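Local structure of importin subunit beta-1 (5OWU) at residues L425-G436 and D465-T476. The protein carries proteins into the nucleus together with importin alpha, the subunit that recognises the classical nuclear localization signal of the cargo. Sequence-based numbering, arbitrary orientation.
Sequences LQVKETTAWCIG and DHPKVATNCSWT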
loop_
_atom_site.group_PDB
_atom_site.type_symbol
_atom_site.label_atom_id
_atom_site.label_comp_id
_atom_site.label_asym_id
_atom_site.label_seq_id
_atom_site.Cartn_x
_atom_site.Cartn_y
_atom_site.Cartn_z
ATOM N N LEU A 425 3.879 -32.614 5.103
ATOM C CA LEU A 425 4.623 -31.356 5.110
ATOM C C LEU A 425 3.688 -30.157 5.226
ATOM O O LEU A 425 3.968 -29.206 5.969
ATOM C CB LEU A 425 5.462 -31.237 3.840
ATOM C CG LEU A 425 6.192 -29.907 3.668
ATOM C CD1 LEU A 425 7.107 -29.642 4.848
ATOM C CD2 LEU A 425 6.982 -29.913 2.372
ATOM N N GLN A 426 2.581 -30.173 4.480
ATOM C CA GLN A 426 1.628 -29.070 4.544
ATOM C C GLN A 426 1.060 -28.921 5.951
ATOM O O GLN A 426 0.894 -27.802 6.453
ATOM C CB GLN A 426 0.502 -29.290 3.537
ATOM C CG GLN A 426 0.955 -29.348 2.083
ATOM C CD GLN A 426 1.222 -30.768 1.609
ATOM O OE1 GLN A 426 1.944 -31.528 2.257
ATOM N NE2 GLN A 426 0.629 -31.137 0.475
ATOM N N VAL A 427 0.758 -30.042 6.606
ATOM C CA VAL A 427 0.207 -29.967 7.955
ATOM C C VAL A 427 1.203 -29.318 8.899
ATOM O O VAL A 427 0.836 -28.472 9.717
ATOM C CB VAL A 427 -0.203 -31.364 8.451
ATOM C CG1 VAL A 427 -0.562 -31.328 9.936
ATOM C CG2 VAL A 427 -1.374 -31.880 7.639
ATOM N N LYS A 428 2.474 -29.717 8.821
ATOM C CA LYS A 428 3.469 -29.144 9.721
ATOM C C LYS A 428 3.688 -27.667 9.430
ATOM O O LYS A 428 3.885 -26.865 10.351
ATOM C CB LYS A 428 4.787 -29.902 9.600
ATOM C CG LYS A 428 4.752 -31.303 10.176
ATOM C CD LYS A 428 6.142 -31.927 10.194
ATOM C CE LYS A 428 6.646 -32.230 8.809
ATOM N NZ LYS A 428 7.955 -32.917 8.879
ATOM N N GLU A 429 3.678 -27.292 8.153
ATOM C CA GLU A 429 3.847 -25.889 7.792
ATOM C C GLU A 429 2.749 -25.037 8.416
ATOM O O GLU A 429 3.013 -24.011 9.071
ATOM C CB GLU A 429 3.840 -25.759 6.267
ATOM C CG GLU A 429 3.841 -24.337 5.744
ATOM C CD GLU A 429 3.992 -24.279 4.231
ATOM O OE1 GLU A 429 3.359 -25.101 3.538
ATOM O OE2 GLU A 429 4.754 -23.420 3.746
ATOM N N THR A 430 1.496 -25.465 8.237
ATOM C CA THR A 430 0.391 -24.681 8.765
ATOM C C THR A 430 0.331 -24.758 10.284
ATOM O O THR A 430 -0.053 -23.784 10.928
ATOM C CB THR A 430 -0.913 -25.149 8.127
ATOM O OG1 THR A 430 -0.800 -24.980 6.710
ATOM C CG2 THR A 430 -2.115 -24.343 8.664
ATOM N N THR A 431 0.724 -25.889 10.874
ATOM C CA THR A 431 0.772 -25.995 12.330
ATOM C C THR A 431 1.779 -25.019 12.925
ATOM O O THR A 431 1.504 -24.373 13.945
ATOM C CB THR A 431 1.112 -27.434 12.731
ATOM O OG1 THR A 431 0.074 -28.310 12.274
ATOM C CG2 THR A 431 1.262 -27.575 14.261
ATOM N N ALA A 432 2.962 -24.909 12.315
ATOM C CA ALA A 432 3.931 -23.917 12.775
ATOM C C ALA A 432 3.341 -22.515 12.694
ATOM O O ALA A 432 3.463 -21.713 13.634
ATOM C CB ALA A 432 5.219 -24.005 11.951
ATOM N N TRP A 433 2.703 -22.198 11.562
ATOM C CA TRP A 433 2.005 -20.918 11.450
ATOM C C TRP A 433 0.976 -20.746 12.566
ATOM O O TRP A 433 0.884 -19.680 13.185
ATOM C CB TRP A 433 1.339 -20.817 10.081
ATOM C CG TRP A 433 0.420 -19.646 9.911
ATOM C CD1 TRP A 433 0.770 -18.369 9.571
ATOM C CD2 TRP A 433 -1.008 -19.643 10.061
ATOM N NE1 TRP A 433 -0.347 -17.575 9.498
ATOM C CE2 TRP A 433 -1.453 -18.330 9.792
ATOM C CE3 TRP A 433 -1.952 -20.620 10.394
ATOM C CZ2 TRP A 433 -2.796 -17.970 9.844
ATOM C CZ3 TRP A 433 -3.288 -20.261 10.445
ATOM C CH2 TRP A 433 -3.698 -18.949 10.173
ATOM N N CYS A 434 0.192 -21.788 12.835
ATOM C CA CYS A 434 -0.852 -21.701 13.849
ATOM C C CYS A 434 -0.263 -21.398 15.217
ATOM O O CYS A 434 -0.833 -20.618 15.994
ATOM C CB CYS A 434 -1.641 -23.012 13.882
ATOM S SG CYS A 434 -3.004 -23.008 15.029
ATOM N N ILE A 435 0.886 -21.998 15.527
ATOM C CA ILE A 435 1.545 -21.707 16.794
ATOM C C ILE A 435 1.969 -20.251 16.828
ATOM O O ILE A 435 1.850 -19.578 17.862
ATOM C CB ILE A 435 2.732 -22.667 17.010
ATOM C CG1 ILE A 435 2.200 -24.104 17.145
ATOM C CG2 ILE A 435 3.527 -22.287 18.248
ATOM C CD1 ILE A 435 3.261 -25.166 17.122
ATOM N N GLY A 436 2.455 -19.734 15.693
ATOM C CA GLY A 436 2.764 -18.313 15.619
ATOM C C GLY A 436 1.555 -17.421 15.845
ATOM O O GLY A 436 1.669 -16.361 16.455
ATOM N N ASP A 465 13.657 -28.787 10.278
ATOM C CA ASP A 465 12.789 -29.550 9.401
ATOM C C ASP A 465 12.892 -28.993 7.983
ATOM O O ASP A 465 13.806 -28.232 7.651
ATOM C CB ASP A 465 11.354 -29.499 9.943
ATOM C CG ASP A 465 10.521 -30.704 9.544
ATOM O OD1 ASP A 465 10.761 -31.294 8.472
ATOM O OD2 ASP A 465 9.605 -31.051 10.313
ATOM N N HIS A 466 11.948 -29.374 7.134
ATOM C CA HIS A 466 11.862 -28.832 5.788
ATOM C C HIS A 466 11.857 -27.305 5.846
ATOM O O HIS A 466 11.239 -26.724 6.751
ATOM C CB HIS A 466 10.586 -29.341 5.116
ATOM C CG HIS A 466 10.480 -29.000 3.663
ATOM N ND1 HIS A 466 10.119 -27.748 3.213
ATOM C CD2 HIS A 466 10.671 -29.757 2.557
ATOM C CE1 HIS A 466 10.099 -27.747 1.891
ATOM N NE2 HIS A 466 10.429 -28.956 1.469
ATOM N N PRO A 467 12.520 -26.624 4.912
ATOM C CA PRO A 467 12.591 -25.154 4.997
ATOM C C PRO A 467 11.242 -24.461 5.124
ATOM O O PRO A 467 11.167 -23.406 5.768
ATOM C CB PRO A 467 13.309 -24.761 3.696
ATOM C CG PRO A 467 13.280 -25.986 2.830
ATOM C CD PRO A 467 13.274 -27.142 3.754
ATOM N N LYS A 468 10.175 -25.009 4.534
ATOM C CA LYS A 468 8.854 -24.396 4.670
ATOM C C LYS A 468 8.402 -24.357 6.123
ATOM O O LYS A 468 7.816 -23.363 6.573
ATOM C CB LYS A 468 7.832 -25.148 3.823
ATOM C CG LYS A 468 8.003 -24.924 2.353
ATOM C CD LYS A 468 6.923 -25.617 1.555
ATOM C CE LYS A 468 6.325 -24.664 0.536
ATOM N NZ LYS A 468 5.688 -25.386 -0.586
ATOM N N VAL A 469 8.653 -25.436 6.868
ATOM C CA VAL A 469 8.366 -25.454 8.301
ATOM C C VAL A 469 9.285 -24.483 9.040
ATOM O O VAL A 469 8.835 -23.685 9.872
ATOM C CB VAL A 469 8.504 -26.890 8.846
ATOM C CG1 VAL A 469 8.190 -26.952 10.345
ATOM C CG2 VAL A 469 7.591 -27.847 8.074
ATOM N N ALA A 470 10.585 -24.527 8.732
ATOM C CA ALA A 470 11.561 -23.695 9.436
ATOM C C ALA A 470 11.233 -22.207 9.312
ATOM O O ALA A 470 11.402 -21.444 10.271
ATOM C CB ALA A 470 12.968 -23.977 8.895
ATOM N N THR A 471 10.774 -21.774 8.140
ATOM C CA THR A 471 10.434 -20.363 7.953
ATOM C C THR A 471 9.316 -19.946 8.898
ATOM O O THR A 471 9.397 -18.910 9.583
ATOM C CB THR A 471 10.039 -20.133 6.492
ATOM O OG1 THR A 471 11.190 -20.345 5.664
ATOM C CG2 THR A 471 9.504 -18.728 6.259
ATOM N N ASN A 472 8.267 -20.761 8.968
ATOM C CA ASN A 472 7.168 -20.442 9.865
ATOM C C ASN A 472 7.598 -20.521 11.323
ATOM O O ASN A 472 7.082 -19.768 12.158
ATOM C CB ASN A 472 5.983 -21.357 9.561
ATOM C CG ASN A 472 5.240 -20.919 8.313
ATOM O OD1 ASN A 472 5.468 -19.817 7.806
ATOM N ND2 ASN A 472 4.349 -21.767 7.815
ATOM N N CYS A 473 8.566 -21.381 11.644
ATOM C CA CYS A 473 9.068 -21.433 13.013
ATOM C C CYS A 473 9.846 -20.172 13.376
ATOM O O CYS A 473 9.772 -19.708 14.520
ATOM C CB CYS A 473 9.928 -22.678 13.208
ATOM S SG CYS A 473 8.936 -24.164 13.283
ATOM N N SER A 474 10.601 -19.602 12.431
ATOM C CA SER A 474 11.276 -18.336 12.705
ATOM C C SER A 474 10.263 -17.220 12.946
ATOM O O SER A 474 10.412 -16.421 13.882
ATOM C CB SER A 474 12.223 -17.969 11.554
ATOM O OG SER A 474 13.440 -18.692 11.658
ATOM N N TRP A 475 9.236 -17.131 12.089
ATOM C CA TRP A 475 8.167 -16.144 12.281
ATOM C C TRP A 475 7.506 -16.317 13.642
ATOM O O TRP A 475 7.206 -15.339 14.347
ATOM C CB TRP A 475 7.131 -16.292 11.155
ATOM C CG TRP A 475 5.889 -15.422 11.256
ATOM C CD1 TRP A 475 5.794 -14.092 10.959
ATOM C CD2 TRP A 475 4.565 -15.840 11.640
ATOM N NE1 TRP A 475 4.504 -13.650 11.151
ATOM C CE2 TRP A 475 3.729 -14.703 11.564
ATOM C CE3 TRP A 475 4.008 -17.061 12.040
ATOM C CZ2 TRP A 475 2.367 -14.748 11.879
ATOM C CZ3 TRP A 475 2.645 -17.106 12.360
ATOM C CH2 TRP A 475 1.846 -15.954 12.274
ATOM N N THR A 476 7.267 -17.573 14.026
ATOM C CA THR A 476 6.635 -17.874 15.304
ATOM C C THR A 476 7.520 -17.455 16.467
ATOM O O THR A 476 7.029 -16.926 17.470
ATOM C CB THR A 476 6.315 -19.368 15.365
ATOM O OG1 THR A 476 5.249 -19.648 14.448
ATOM C CG2 THR A 476 5.920 -19.821 16.777
HETATM O O HOH W 1 6.579 -21.728 4.728
#
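Neighbouring HEAT repeats 10 and 11 of the importin beta solenoid pack here through their second helices, 425-442 and 467-484; the axes of the two segments run parallel within 2° at 8.2 Å. Such close spacing agrees with the small residues at the interface: Ala432 CB rests against Asn472 CB, and Gly436 CA lies 3.1 Å from Thr476 OG1. At the start of the helices, Leu425 CD2 sits over the centre of the His466 ring, 3.6 Å from its centroid and almost on the ring normal, while Pro467 CD lies over the opposite face, toward the rim. The same imidazole caps its helix, ND1 accepting from Lys468 N. Beside it, Lys428, bent at chi3 (-69°), brings NZ to the syn lone pair of Asp465 OD2 at 2.9 Å in a salt bridge, and Asp465 OD1 accepts from His466 N. An alanine in place of Asp465 would remove both acceptors, and is likely to leave the Lys428 ammonium without its mate across the repeats and the turn before the helix less firmly held. Glu429 crosses the aliphatic part of Lys468, whose NZ pairs instead with Asp343, and a water donates to both Glu429 OE2 and Lys468 O. Further along, in one of two conformers deposited for Trp475, its six-membered ring lies nearly parallel to the five-membered ring of Trp433 but barely overlaps it, a contact to be taken with reserve. Asn472 supplies a direct side-chain-to-backbone tie: its ND2 donates to Glu429 O at 2.9 Å, on the opposite face of that carbonyl from the helical donor Trp433 N.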